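Local coordinates for mandelate racemase/muconate lactonizing protein (Alicyclobacillus acidocaldarius LAA1, PDB 3QLD) that is of undetermined function but has the two-domain build of the enolase superfamily, an N-terminal alpha/beta capping domain beside a modified TIM barrel, at residues 40-45 with 119-124; 92-97 with 110-115; 142-147 with 168-173; 293-298 with 318-323. All blocks are in the same frame, centred on the assembly; numbering follows the deposited sequence.

Interaction 1: residues 40-45 with 119-124; sequences DGIEGW and YAARTG
The turn leading into strand 43-48 passes alongside the last turn of helix 105-123, closest at the CA atoms of I42 and R122, 6.2 Å apart. The turn is completed at G41, where phi is positive, and the chain is extended from I42 onward; G124, likewise with positive phi, has left the helical conformation. I42 points at the helix: its CG2, anti to the backbone N, lies against the helix backbone 3.7 Å from R122 N and beside the A121 methyl, with CG2 3.9 Å from A121 CB. The same methyl carbon, A121 CB, sits 3.7 Å from E43 O. The contact lies at the surface of the N-terminal capping domain, where the edge of its antiparallel sheet meets the helix packed against it. Beside the apolar patch, the R122 chain leaves with CG anti to the backbone N, bends at chi2 (79°), and carries its guanidinium over to D40. A salt bridge forms at the guanidinium edge: NH1 of R122 gives a fairly straight bond (153°) to the anti lone pair of D40 OD2 at 2.7 Å, while R122 NH2 adds a weak bond to D40 OD2 at 3.0 Å. One oxygen thus takes an N-H from each terminal nitrogen, unequally, and the carboxylate and guanidinium planes are nearly coplanar, 29° apart. R122 NH1 also pairs with D38, whose other oxygen takes the I42 backbone N-H. On the strand, W45 NE1 donates to E43 OE1 at 3.1 Å, an oxygen that R362 and Q35 grip as well.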
loop_
_atom_site.group_PDB
_atom_site.type_symbol
_atom_site.label_atom_id
_atom_site.label_comp_id
_atom_site.label_asym_id
_atom_site.label_seq_id
_atom_site.Cartn_x
_atom_site.Cartn_y
_atom_site.Cartn_z
ATOM N N ASP A 40 -8.473 5.414 -35.175
ATOM C CA ASP A 40 -8.200 4.593 -36.348
ATOM C C ASP A 40 -8.348 3.081 -36.158
ATOM O O ASP A 40 -8.111 2.301 -37.097
ATOM C CB ASP A 40 -6.848 4.958 -36.925
ATOM C CG ASP A 40 -6.794 6.409 -37.287
ATOM O OD1 ASP A 40 -7.775 6.877 -37.923
ATOM O OD2 ASP A 40 -5.830 7.084 -36.905
ATOM N N GLY A 41 -8.800 2.694 -34.958
ATOM C CA GLY A 41 -9.029 1.286 -34.585
ATOM C C GLY A 41 -7.773 0.550 -34.150
ATOM O O GLY A 41 -7.750 -0.707 -34.083
ATOM N N ILE A 42 -6.703 1.323 -33.915
ATOM C CA ILE A 42 -5.428 0.787 -33.403
ATOM C C ILE A 42 -5.570 0.637 -31.867
ATOM O O ILE A 42 -6.194 1.473 -31.224
ATOM C CB ILE A 42 -4.233 1.659 -33.804
ATOM C CG1 ILE A 42 -4.162 1.748 -35.373
ATOM C CG2 ILE A 42 -2.925 1.160 -33.130
ATOM C CD1 ILE A 42 -3.608 0.495 -36.028
ATOM N N GLU A 43 -5.087 -0.496 -31.370
ATOM C CA GLU A 43 -5.393 -0.966 -29.994
ATOM C C GLU A 43 -4.168 -1.221 -29.159
ATOM O O GLU A 43 -3.183 -1.746 -29.649
ATOM C CB GLU A 43 -6.163 -2.272 -30.023
ATOM C CG GLU A 43 -7.524 -2.032 -30.592
ATOM C CD GLU A 43 -8.431 -3.206 -30.536
ATOM O OE1 GLU A 43 -8.106 -4.232 -29.912
ATOM O OE2 GLU A 43 -9.510 -3.102 -31.177
ATOM N N GLY A 44 -4.263 -0.924 -27.856
ATOM C CA GLY A 44 -3.299 -1.475 -26.925
ATOM C C GLY A 44 -3.987 -2.309 -25.832
ATOM O O GLY A 44 -5.111 -1.989 -25.443
ATOM N N TRP A 45 -3.350 -3.405 -25.402
ATOM C CA TRP A 45 -3.801 -4.243 -24.269
ATOM C C TRP A 45 -2.751 -4.353 -23.161
ATOM O O TRP A 45 -1.536 -4.250 -23.438
ATOM C CB TRP A 45 -4.089 -5.680 -24.725
ATOM C CG TRP A 45 -5.256 -5.752 -25.693
ATOM C CD1 TRP A 45 -5.302 -5.245 -26.964
ATOM C CD2 TRP A 45 -6.523 -6.362 -25.452
ATOM N NE1 TRP A 45 -6.538 -5.491 -27.524
ATOM C CE2 TRP A 45 -7.309 -6.175 -26.622
ATOM C CE3 TRP A 45 -7.092 -7.028 -24.343
ATOM C CZ2 TRP A 45 -8.617 -6.669 -26.741
ATOM C CZ3 TRP A 45 -8.395 -7.527 -24.469
ATOM C CH2 TRP A 45 -9.142 -7.349 -25.660
ATOM N N TYR A 119 1.150 2.303 -28.272
ATOM C CA TYR A 119 2.130 3.110 -28.973
ATOM C C TYR A 119 2.978 2.281 -29.948
ATOM O O TYR A 119 3.238 2.737 -31.079
ATOM C CB TYR A 119 3.026 3.897 -27.981
ATOM C CG TYR A 119 4.089 4.740 -28.646
ATOM C CD1 TYR A 119 5.316 4.173 -29.008
ATOM C CD2 TYR A 119 3.858 6.065 -28.958
ATOM C CE1 TYR A 119 6.310 4.945 -29.662
ATOM C CE2 TYR A 119 4.843 6.862 -29.602
ATOM C CZ TYR A 119 6.064 6.277 -29.938
ATOM O OH TYR A 119 7.031 7.027 -30.565
ATOM N N ALA A 120 3.407 1.092 -29.528
ATOM C CA ALA A 120 4.094 0.186 -30.435
ATOM C C ALA A 120 3.236 -0.192 -31.653
ATOM O O ALA A 120 3.737 -0.257 -32.774
ATOM C CB ALA A 120 4.568 -1.084 -29.700
ATOM N N ALA A 121 1.945 -0.420 -31.442
ATOM C CA ALA A 121 1.057 -0.831 -32.521
ATOM C C ALA A 121 0.765 0.323 -33.475
ATOM O O ALA A 121 0.578 0.092 -34.697
ATOM C CB ALA A 121 -0.247 -1.398 -31.940
ATOM N N ARG A 122 0.708 1.544 -32.922
ATOM C CA ARG A 122 0.451 2.750 -33.678
ATOM C C ARG A 122 1.625 3.063 -34.585
ATOM O O ARG A 122 1.409 3.522 -35.740
ATOM C CB ARG A 122 0.171 3.918 -32.738
ATOM C CG ARG A 122 -0.125 5.263 -33.402
ATOM C CD ARG A 122 -1.546 5.322 -33.910
ATOM N NE ARG A 122 -1.739 6.438 -34.827
ATOM C CZ ARG A 122 -2.897 6.763 -35.412
ATOM N NH1 ARG A 122 -4.025 6.086 -35.145
ATOM N NH2 ARG A 122 -2.935 7.787 -36.264
ATOM N N THR A 123 2.842 2.814 -34.076
ATOM C CA THR A 123 4.060 3.135 -34.818
ATOM C C THR A 123 4.619 1.918 -35.546
ATOM O O THR A 123 5.595 2.039 -36.258
ATOM C CB THR A 123 5.185 3.776 -33.925
ATOM O OG1 THR A 123 5.722 2.804 -33.022
ATOM C CG2 THR A 123 4.720 5.076 -33.184
ATOM N N GLY A 124 3.993 0.751 -35.372
ATOM C CA GLY A 124 4.431 -0.510 -35.995
ATOM C C GLY A 124 5.872 -0.903 -35.626
ATOM O O GLY A 124 6.592 -1.486 -36.432
#

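Interaction 2: residues 92-97 with 110-115; sequences RTVCEA and AIEMAV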
loop_
_atom_site.group_PDB
_atom_site.type_symbol
_atom_site.label_atom_id
_atom_site.label_comp_id
_atom_site.label_asym_id
_atom_site.label_seq_id
_atom_site.Cartn_x
_atom_site.Cartn_y
_atom_site.Cartn_z
ATOM N N ARG A 92 6.144 7.524 -22.361
ATOM C CA ARG A 92 7.148 7.825 -21.324
ATOM C C ARG A 92 6.621 8.712 -20.213
ATOM O O ARG A 92 7.143 8.693 -19.092
ATOM C CB ARG A 92 8.437 8.426 -21.949
ATOM C CG ARG A 92 9.313 7.348 -22.625
ATOM C CD ARG A 92 10.481 7.952 -23.408
ATOM N NE ARG A 92 11.176 7.004 -24.297
ATOM C CZ ARG A 92 12.015 6.024 -23.911
ATOM N NH1 ARG A 92 12.268 5.791 -22.609
ATOM N NH2 ARG A 92 12.591 5.249 -24.838
ATOM N N THR A 93 5.587 9.477 -20.506
ATOM C CA THR A 93 5.122 10.471 -19.611
ATOM C C THR A 93 3.738 10.197 -19.033
ATOM O O THR A 93 3.201 11.014 -18.286
ATOM C CB THR A 93 5.132 11.821 -20.288
ATOM O OG1 THR A 93 4.102 11.879 -21.266
ATOM C CG2 THR A 93 6.510 12.070 -20.982
ATOM N N VAL A 94 3.145 9.080 -19.399
ATOM C CA VAL A 94 1.751 8.829 -19.030
ATOM C C VAL A 94 1.586 8.769 -17.493
ATOM O O VAL A 94 0.542 9.194 -16.977
ATOM C CB VAL A 94 1.108 7.637 -19.841
ATOM C CG1 VAL A 94 1.829 6.396 -19.578
ATOM C CG2 VAL A 94 -0.342 7.476 -19.488
ATOM N N CYS A 95 2.598 8.323 -16.745
ATOM C CA CYS A 95 2.457 8.297 -15.275
ATOM C C CYS A 95 2.233 9.669 -14.619
ATOM O O CYS A 95 1.760 9.760 -13.453
ATOM C CB CYS A 95 3.563 7.509 -14.587
ATOM S SG CYS A 95 3.452 5.749 -14.966
ATOM N N GLU A 96 2.480 10.735 -15.376
ATOM C CA GLU A 96 2.198 12.045 -14.872
ATOM C C GLU A 96 0.683 12.290 -14.768
ATOM O O GLU A 96 0.236 13.081 -13.907
ATOM C CB GLU A 96 2.967 13.125 -15.666
ATOM C CG GLU A 96 2.135 14.137 -16.467
ATOM C CD GLU A 96 2.926 14.704 -17.673
ATOM O OE1 GLU A 96 2.313 15.419 -18.515
ATOM O OE2 GLU A 96 4.159 14.424 -17.766
ATOM N N ALA A 97 -0.128 11.585 -15.553
ATOM C CA ALA A 97 -1.600 11.705 -15.376
ATOM C C ALA A 97 -2.005 11.219 -13.980
ATOM O O ALA A 97 -3.070 11.586 -13.466
ATOM C CB ALA A 97 -2.326 10.875 -16.376
ATOM N N ALA A 110 -1.208 -1.039 -15.177
ATOM C CA ALA A 110 -2.060 -1.500 -16.273
ATOM C C ALA A 110 -2.338 -0.363 -17.290
ATOM O O ALA A 110 -2.323 -0.573 -18.513
ATOM C CB ALA A 110 -3.337 -2.191 -15.756
ATOM N N ILE A 111 -2.571 0.835 -16.783
ATOM C CA ILE A 111 -2.713 1.991 -17.639
ATOM C C ILE A 111 -1.443 2.209 -18.460
ATOM O O ILE A 111 -1.465 2.169 -19.727
ATOM C CB ILE A 111 -3.032 3.229 -16.797
ATOM C CG1 ILE A 111 -4.349 2.987 -16.059
ATOM C CG2 ILE A 111 -3.079 4.507 -17.680
ATOM C CD1 ILE A 111 -5.541 2.864 -17.022
ATOM N N GLU A 112 -0.333 2.402 -17.743
ATOM C CA GLU A 112 0.948 2.727 -18.374
ATOM C C GLU A 112 1.350 1.687 -19.447
ATOM O O GLU A 112 1.789 2.060 -20.554
ATOM C CB GLU A 112 2.011 2.842 -17.303
ATOM C CG GLU A 112 3.327 3.505 -17.820
ATOM C CD GLU A 112 4.404 2.461 -18.042
ATOM O OE1 GLU A 112 4.163 1.201 -18.069
ATOM O OE2 GLU A 112 5.572 2.876 -18.110
HETATM N N MSE A 113 1.196 0.409 -19.143
HETATM C CA MSE A 113 1.633 -0.653 -20.047
HETATM C C MSE A 113 0.726 -0.780 -21.299
HETATM O O MSE A 113 1.244 -1.080 -22.405
HETATM C CB MSE A 113 1.762 -1.979 -19.329
HETATM C CG MSE A 113 2.981 -1.944 -18.340
HETATM SE SE MSE A 113 2.971 -3.372 -17.013
HETATM C CE MSE A 113 3.606 -4.929 -17.901
ATOM N N ALA A 114 -0.579 -0.510 -21.132
ATOM C CA ALA A 114 -1.506 -0.534 -22.292
ATOM C C ALA A 114 -1.118 0.640 -23.211
ATOM O O ALA A 114 -1.178 0.512 -24.459
ATOM C CB ALA A 114 -2.933 -0.427 -21.805
ATOM N N VAL A 115 -0.700 1.784 -22.643
ATOM C CA VAL A 115 -0.302 2.917 -23.488
ATOM C C VAL A 115 1.008 2.617 -24.297
ATOM O O VAL A 115 1.101 2.918 -25.511
ATOM C CB VAL A 115 -0.177 4.191 -22.687
ATOM C CG1 VAL A 115 0.326 5.351 -23.544
ATOM C CG2 VAL A 115 -1.532 4.544 -22.120
#
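E112 OE2 is gripped by two N-H groups, the backbone N of G278 and, weakly, the indole NE1 of W116; its partner OE1 takes a third, from the backbone N of F277. The carboxylate of this helix 105-123 residue therefore sits at the start of helix 277-289, joining the capping domain to the barrel. The side chain gets there with CG anti to the backbone N and a bend at chi2 (-104°), which leaves its aliphatic part to face residues 92-97. E112 CG lies 3.6 Å from C95 SG and 3.7 Å from V94 CG1, the branch that stands in the crowded position between the backbone N and the carbonyl carbon. The other branch, V94 CG2, points tip to tip at V115 CG2, 4.1 Å away, and more loosely meets I111 CG2 at 4.4 Å. W79 of helix 61-80 touches V94, and F76 of the same helix touches V115. No hydrogen bond crosses between the two segments, so the loop is held here by apolar packing, while the buried acid takes its polar partners from beyond it; the backbone N-H groups at the helix start would be expected to favour its ionised form.

Interaction 3: residues 142-147 with 168-173; sequences ATLGMS and VKLKIA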
loop_
_atom_site.group_PDB
_atom_site.type_symbol
_atom_site.label_atom_id
_atom_site.label_comp_id
_atom_site.label_asym_id
_atom_site.label_seq_id
_atom_site.Cartn_x
_atom_site.Cartn_y
_atom_site.Cartn_z
ATOM N N ALA A 142 11.728 -23.576 -13.165
ATOM C CA ALA A 142 10.591 -24.265 -12.605
ATOM C C ALA A 142 10.525 -24.198 -11.064
ATOM O O ALA A 142 11.497 -24.509 -10.358
ATOM C CB ALA A 142 10.597 -25.796 -13.069
ATOM N N THR A 143 9.363 -23.800 -10.532
ATOM C CA THR A 143 9.146 -23.779 -9.079
ATOM C C THR A 143 8.585 -25.097 -8.589
ATOM O O THR A 143 7.602 -25.609 -9.144
ATOM C CB THR A 143 8.171 -22.650 -8.710
ATOM O OG1 THR A 143 8.657 -21.454 -9.321
ATOM C CG2 THR A 143 8.074 -22.482 -7.173
ATOM N N LEU A 144 9.227 -25.674 -7.583
ATOM C CA LEU A 144 8.804 -26.962 -7.031
ATOM C C LEU A 144 8.330 -26.767 -5.593
ATOM O O LEU A 144 9.059 -26.151 -4.761
ATOM C CB LEU A 144 9.931 -28.000 -7.093
ATOM C CG LEU A 144 10.770 -28.213 -8.368
ATOM C CD1 LEU A 144 11.678 -29.348 -8.133
ATOM C CD2 LEU A 144 9.902 -28.465 -9.622
ATOM N N GLY A 145 7.115 -27.267 -5.305
ATOM C CA GLY A 145 6.504 -27.116 -3.972
ATOM C C GLY A 145 7.252 -27.949 -2.958
ATOM O O GLY A 145 8.011 -28.834 -3.338
HETATM N N MSE A 146 7.064 -27.716 -1.665
HETATM C CA MSE A 146 7.729 -28.626 -0.728
HETATM C C MSE A 146 6.877 -29.849 -0.369
HETATM O O MSE A 146 5.641 -29.752 -0.270
HETATM C CB MSE A 146 8.234 -27.907 0.539
HETATM C CG MSE A 146 7.214 -27.268 1.416
HETATM SE SE MSE A 146 8.124 -26.075 2.725
HETATM C CE MSE A 146 6.917 -26.285 4.270
ATOM N N SER A 147 7.528 -30.992 -0.170
ATOM C CA SER A 147 6.833 -32.172 0.407
ATOM C C SER A 147 7.602 -32.778 1.567
ATOM O O SER A 147 8.832 -32.726 1.612
ATOM C CB SER A 147 6.574 -33.250 -0.648
ATOM O OG SER A 147 7.655 -33.286 -1.545
ATOM N N VAL A 168 15.923 -24.671 -11.144
ATOM C CA VAL A 168 14.798 -25.021 -10.284
ATOM C C VAL A 168 14.759 -24.100 -9.059
ATOM O O VAL A 168 15.835 -23.786 -8.497
ATOM C CB VAL A 168 14.784 -26.517 -9.792
ATOM C CG1 VAL A 168 14.539 -27.475 -10.995
ATOM C CG2 VAL A 168 16.047 -26.879 -8.982
ATOM N N LYS A 169 13.542 -23.737 -8.615
ATOM C CA LYS A 169 13.393 -22.921 -7.360
ATOM C C LYS A 169 12.586 -23.744 -6.385
ATOM O O LYS A 169 11.394 -24.076 -6.618
ATOM C CB LYS A 169 12.747 -21.553 -7.637
ATOM C CG LYS A 169 12.574 -20.633 -6.369
ATOM C CD LYS A 169 12.261 -19.200 -6.756
ATOM C CE LYS A 169 11.045 -19.072 -7.701
ATOM N NZ LYS A 169 10.190 -17.844 -7.464
ATOM N N LEU A 170 13.226 -24.130 -5.301
ATOM C CA LEU A 170 12.643 -24.951 -4.320
ATOM C C LEU A 170 11.973 -24.137 -3.198
ATOM O O LEU A 170 12.607 -23.262 -2.596
ATOM C CB LEU A 170 13.743 -25.751 -3.644
ATOM C CG LEU A 170 14.662 -26.541 -4.583
ATOM C CD1 LEU A 170 15.382 -27.498 -3.650
ATOM C CD2 LEU A 170 13.750 -27.333 -5.551
ATOM N N LYS A 171 10.727 -24.498 -2.856
ATOM C CA LYS A 171 10.081 -23.906 -1.675
ATOM C C LYS A 171 10.706 -24.492 -0.445
ATOM O O LYS A 171 10.912 -25.700 -0.367
ATOM C CB LYS A 171 8.564 -24.165 -1.709
ATOM C CG LYS A 171 7.900 -23.459 -2.855
ATOM C CD LYS A 171 7.678 -21.956 -2.552
ATOM C CE LYS A 171 7.182 -21.211 -3.808
ATOM N NZ LYS A 171 6.211 -20.123 -3.458
ATOM N N ILE A 172 11.106 -23.630 0.494
ATOM C CA ILE A 172 11.720 -24.065 1.700
ATOM C C ILE A 172 11.106 -23.377 2.950
ATOM O O ILE A 172 10.464 -22.316 2.824
ATOM C CB ILE A 172 13.250 -23.809 1.703
ATOM C CG1 ILE A 172 13.550 -22.299 1.609
ATOM C CG2 ILE A 172 13.906 -24.683 0.591
ATOM C CD1 ILE A 172 15.007 -21.964 2.078
ATOM N N ALA A 173 11.242 -24.051 4.094
ATOM C CA ALA A 173 10.810 -23.534 5.382
ATOM C C ALA A 173 11.630 -24.173 6.453
ATOM O O ALA A 173 12.311 -25.170 6.200
ATOM C CB ALA A 173 9.283 -23.764 5.608
HETATM O O HOH W 1 10.751 -27.888 -2.561
#
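Strands 137-144 and 167-171 are the first two parallel strands of the barrel, joined through helix 150-162 as a beta-alpha-beta unit; this contact pairs the end of the first with almost all of the second and runs on into the loops after them. The short segments run 22° from parallel with axes 4.7 Å apart. Three nearly straight backbone bonds tie them: K169 N to A142 O at 2.8 Å, L144 N to K169 O at 2.9 Å in the carbonyl plane, and K171 N to L144 O at 3.0 Å, almost along the C=O axis. L144 and L170 lie side by side on one face, with L144 CD1 3.9 Å from L170 CD2. On the opposite face T143 and K169 point the same way; T143 OG1 is 3.7 Å from K169 CE, and T143 CG2 turns to the K171 chain, which crosses it obliquely after bending at chi2. Past the strands, the selenomethionine M146 rests its CE 3.7 Å from A173 CB. The lysine ends are bound beyond the pair, K169 NZ by D323 and E221 and K171 NZ by D196, so cations and acids meet on the inner face of the barrel. The leucine face looks outward instead: L144 packs on S156 and V157 of helix 150-162, L170 on I181 of helix 178-187, and strand 192-196 continues the sheet next to strand 167-171.

Interaction 4: residues 293-298 with 318-323; sequences AAWVGG and MRYATD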
loop_
_atom_site.group_PDB
_atom_site.type_symbol
_atom_site.label_atom_id
_atom_site.label_comp_id
_atom_site.label_asym_id
_atom_site.label_seq_id
_atom_site.Cartn_x
_atom_site.Cartn_y
_atom_site.Cartn_z
ATOM N N ALA A 293 21.712 -8.289 -9.237
ATOM C CA ALA A 293 21.269 -9.027 -10.414
ATOM C C ALA A 293 19.739 -9.006 -10.320
ATOM O O ALA A 293 19.182 -8.922 -9.220
ATOM C CB ALA A 293 21.751 -10.478 -10.323
ATOM N N ALA A 294 19.075 -9.069 -11.472
ATOM C CA ALA A 294 17.605 -9.108 -11.505
ATOM C C ALA A 294 17.137 -10.183 -12.485
ATOM O O ALA A 294 17.922 -10.659 -13.348
ATOM C CB ALA A 294 17.044 -7.705 -11.818
ATOM N N TRP A 295 15.885 -10.626 -12.318
ATOM C CA TRP A 295 15.267 -11.608 -13.191
ATOM C C TRP A 295 13.789 -11.315 -13.110
ATOM O O TRP A 295 13.334 -10.631 -12.148
ATOM C CB TRP A 295 15.575 -13.030 -12.725
ATOM C CG TRP A 295 15.223 -13.344 -11.320
ATOM C CD1 TRP A 295 15.942 -13.023 -10.208
ATOM C CD2 TRP A 295 14.044 -14.013 -10.859
ATOM N NE1 TRP A 295 15.308 -13.483 -9.068
ATOM C CE2 TRP A 295 14.121 -14.068 -9.436
ATOM C CE3 TRP A 295 12.904 -14.539 -11.501
ATOM C CZ2 TRP A 295 13.123 -14.657 -8.643
ATOM C CZ3 TRP A 295 11.913 -15.154 -10.716
ATOM C CH2 TRP A 295 12.014 -15.190 -9.292
ATOM N N VAL A 296 13.020 -11.825 -14.060
ATOM C CA VAL A 296 11.564 -11.565 -14.063
ATOM C C VAL A 296 10.737 -12.700 -13.463
ATOM O O VAL A 296 10.819 -13.873 -13.883
ATOM C CB VAL A 296 11.050 -11.161 -15.515
ATOM C CG1 VAL A 296 9.530 -11.167 -15.619
ATOM C CG2 VAL A 296 11.614 -9.880 -15.981
ATOM N N GLY A 297 9.867 -12.365 -12.476
ATOM C CA GLY A 297 9.091 -13.395 -11.787
ATOM C C GLY A 297 7.709 -13.456 -12.398
ATOM O O GLY A 297 7.384 -12.627 -13.246
ATOM N N GLY A 298 6.859 -14.369 -11.923
ATOM C CA GLY A 298 5.502 -14.537 -12.472
ATOM C C GLY A 298 4.346 -14.320 -11.505
ATOM O O GLY A 298 4.523 -14.365 -10.283
HETATM N N MSE A 318 18.638 -8.362 -16.825
HETATM C CA MSE A 318 17.883 -9.552 -16.502
HETATM C C MSE A 318 18.709 -10.782 -16.711
HETATM O O MSE A 318 18.439 -11.547 -17.638
HETATM C CB MSE A 318 16.608 -9.629 -17.335
HETATM C CG MSE A 318 15.775 -8.405 -17.172
HETATM SE SE MSE A 318 15.080 -8.328 -15.299
HETATM C CE MSE A 318 13.457 -7.335 -15.824
ATOM N N ARG A 319 19.670 -11.000 -15.815
ATOM C CA ARG A 319 20.746 -11.994 -15.993
ATOM C C ARG A 319 20.386 -13.434 -15.616
ATOM O O ARG A 319 21.047 -14.396 -16.060
ATOM C CB ARG A 319 22.012 -11.550 -15.211
ATOM C CG ARG A 319 22.893 -10.422 -15.894
ATOM C CD ARG A 319 23.483 -10.874 -17.254
ATOM N NE ARG A 319 24.534 -11.897 -17.109
ATOM C CZ ARG A 319 24.833 -12.837 -18.013
ATOM N NH1 ARG A 319 24.151 -12.923 -19.158
ATOM N NH2 ARG A 319 25.817 -13.707 -17.759
ATOM N N TYR A 320 19.348 -13.608 -14.799
ATOM C CA TYR A 320 18.899 -14.952 -14.456
ATOM C C TYR A 320 17.585 -15.263 -15.198
ATOM O O TYR A 320 16.949 -14.356 -15.818
ATOM C CB TYR A 320 18.709 -15.135 -12.940
ATOM C CG TYR A 320 19.951 -14.820 -12.083
ATOM C CD1 TYR A 320 21.258 -15.020 -12.576
ATOM C CD2 TYR A 320 19.808 -14.353 -10.751
ATOM C CE1 TYR A 320 22.401 -14.747 -11.779
ATOM C CE2 TYR A 320 20.935 -14.087 -9.950
ATOM C CZ TYR A 320 22.224 -14.289 -10.470
ATOM O OH TYR A 320 23.326 -14.019 -9.669
ATOM N N ALA A 321 17.240 -16.540 -15.121
ATOM C CA ALA A 321 16.097 -17.164 -15.754
ATOM C C ALA A 321 14.829 -16.538 -15.211
ATOM O O ALA A 321 14.781 -16.106 -14.029
ATOM C CB ALA A 321 16.072 -18.662 -15.416
ATOM N N THR A 322 13.809 -16.539 -16.076
ATOM C CA THR A 322 12.441 -16.128 -15.718
ATOM C C THR A 322 11.593 -17.245 -15.147
ATOM O O THR A 322 11.819 -18.444 -15.425
ATOM C CB THR A 322 11.745 -15.351 -16.894
ATOM O OG1 THR A 322 10.439 -14.879 -16.465
ATOM C CG2 THR A 322 11.588 -16.274 -18.183
ATOM N N ASP A 323 10.664 -16.896 -14.240
ATOM C CA ASP A 323 9.660 -17.838 -13.819
ATOM C C ASP A 323 8.494 -17.955 -14.854
ATOM O O ASP A 323 7.573 -18.694 -14.615
ATOM C CB ASP A 323 9.052 -17.429 -12.453
ATOM C CG ASP A 323 9.916 -17.849 -11.235
ATOM O OD1 ASP A 323 10.980 -18.505 -11.395
ATOM O OD2 ASP A 323 9.498 -17.517 -10.094
HETATM O O HOH W 2 14.568 -13.152 -16.116
#
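W295 turns its indole into the crowded position between its backbone N and carbonyl carbon (chi1 55°), and D323 sets CG anti to its carbonyl carbon (chi1 -82°), so that carboxylate and ring meet. W295 CZ3 lies 3.4 Å from D323 CG, the two planes 59° apart, and W295 CB rests 3.4 Å from A321 O. Nearer the start of the strand, W295 and Y320 cross at about a right angle, with W295 CD1 at the edge of the phenol ring, while the A293 methyl CB sits 3.7 Å from Y320 CE2. V296 O takes two donors: D323 N at 3.0 Å, nearly along the C=O axis, and T322 OG1 at 2.8 Å, from above the carbonyl plane. The T322 hydroxyl is placed there by lying anti to its backbone N, and it also accepts from the L324 backbone N-H. Water 2 links the backbones again, accepting from V296 N at 2.9 Å and donating to Y320 O at 2.7 Å. Residues 318-323 lie between strand 293-296, the seventh parallel strand, and strand 137-144, where T322 touches V138 and D323 touches S141 and T143, so this irregular segment appears to fill the place of the barrel's eighth strand. R167 lies against the W295 indole in a cation-pi contact, and F219 stacks on it. The D323 carboxylate is salt-bridged to R167 as well as K169, so two cations probably keep it ionised against the indole.

Overall arrangement
Interactions 1 and 2 both use helix 105-123 of the capping domain and touch where W45 meets A114, yet interaction 1 is an exposed salt bridge over a small apolar patch, whereas interaction 2 is buried and apolar between its segments. Interactions 3 and 4 belong to the barrel, both partly buried: interaction 3 is regular parallel strand pairing, interaction 4 an irregular seam of backbone, hydroxyl and water bonds. Charges on the barrel's inner face join them, K169 NZ lying 2.7 Å from D323 OD2. Interactions 1 and 3 lie on opposite sides of the chain's centre, their own centres about 40 Å apart; interaction 4 is nearest the middle.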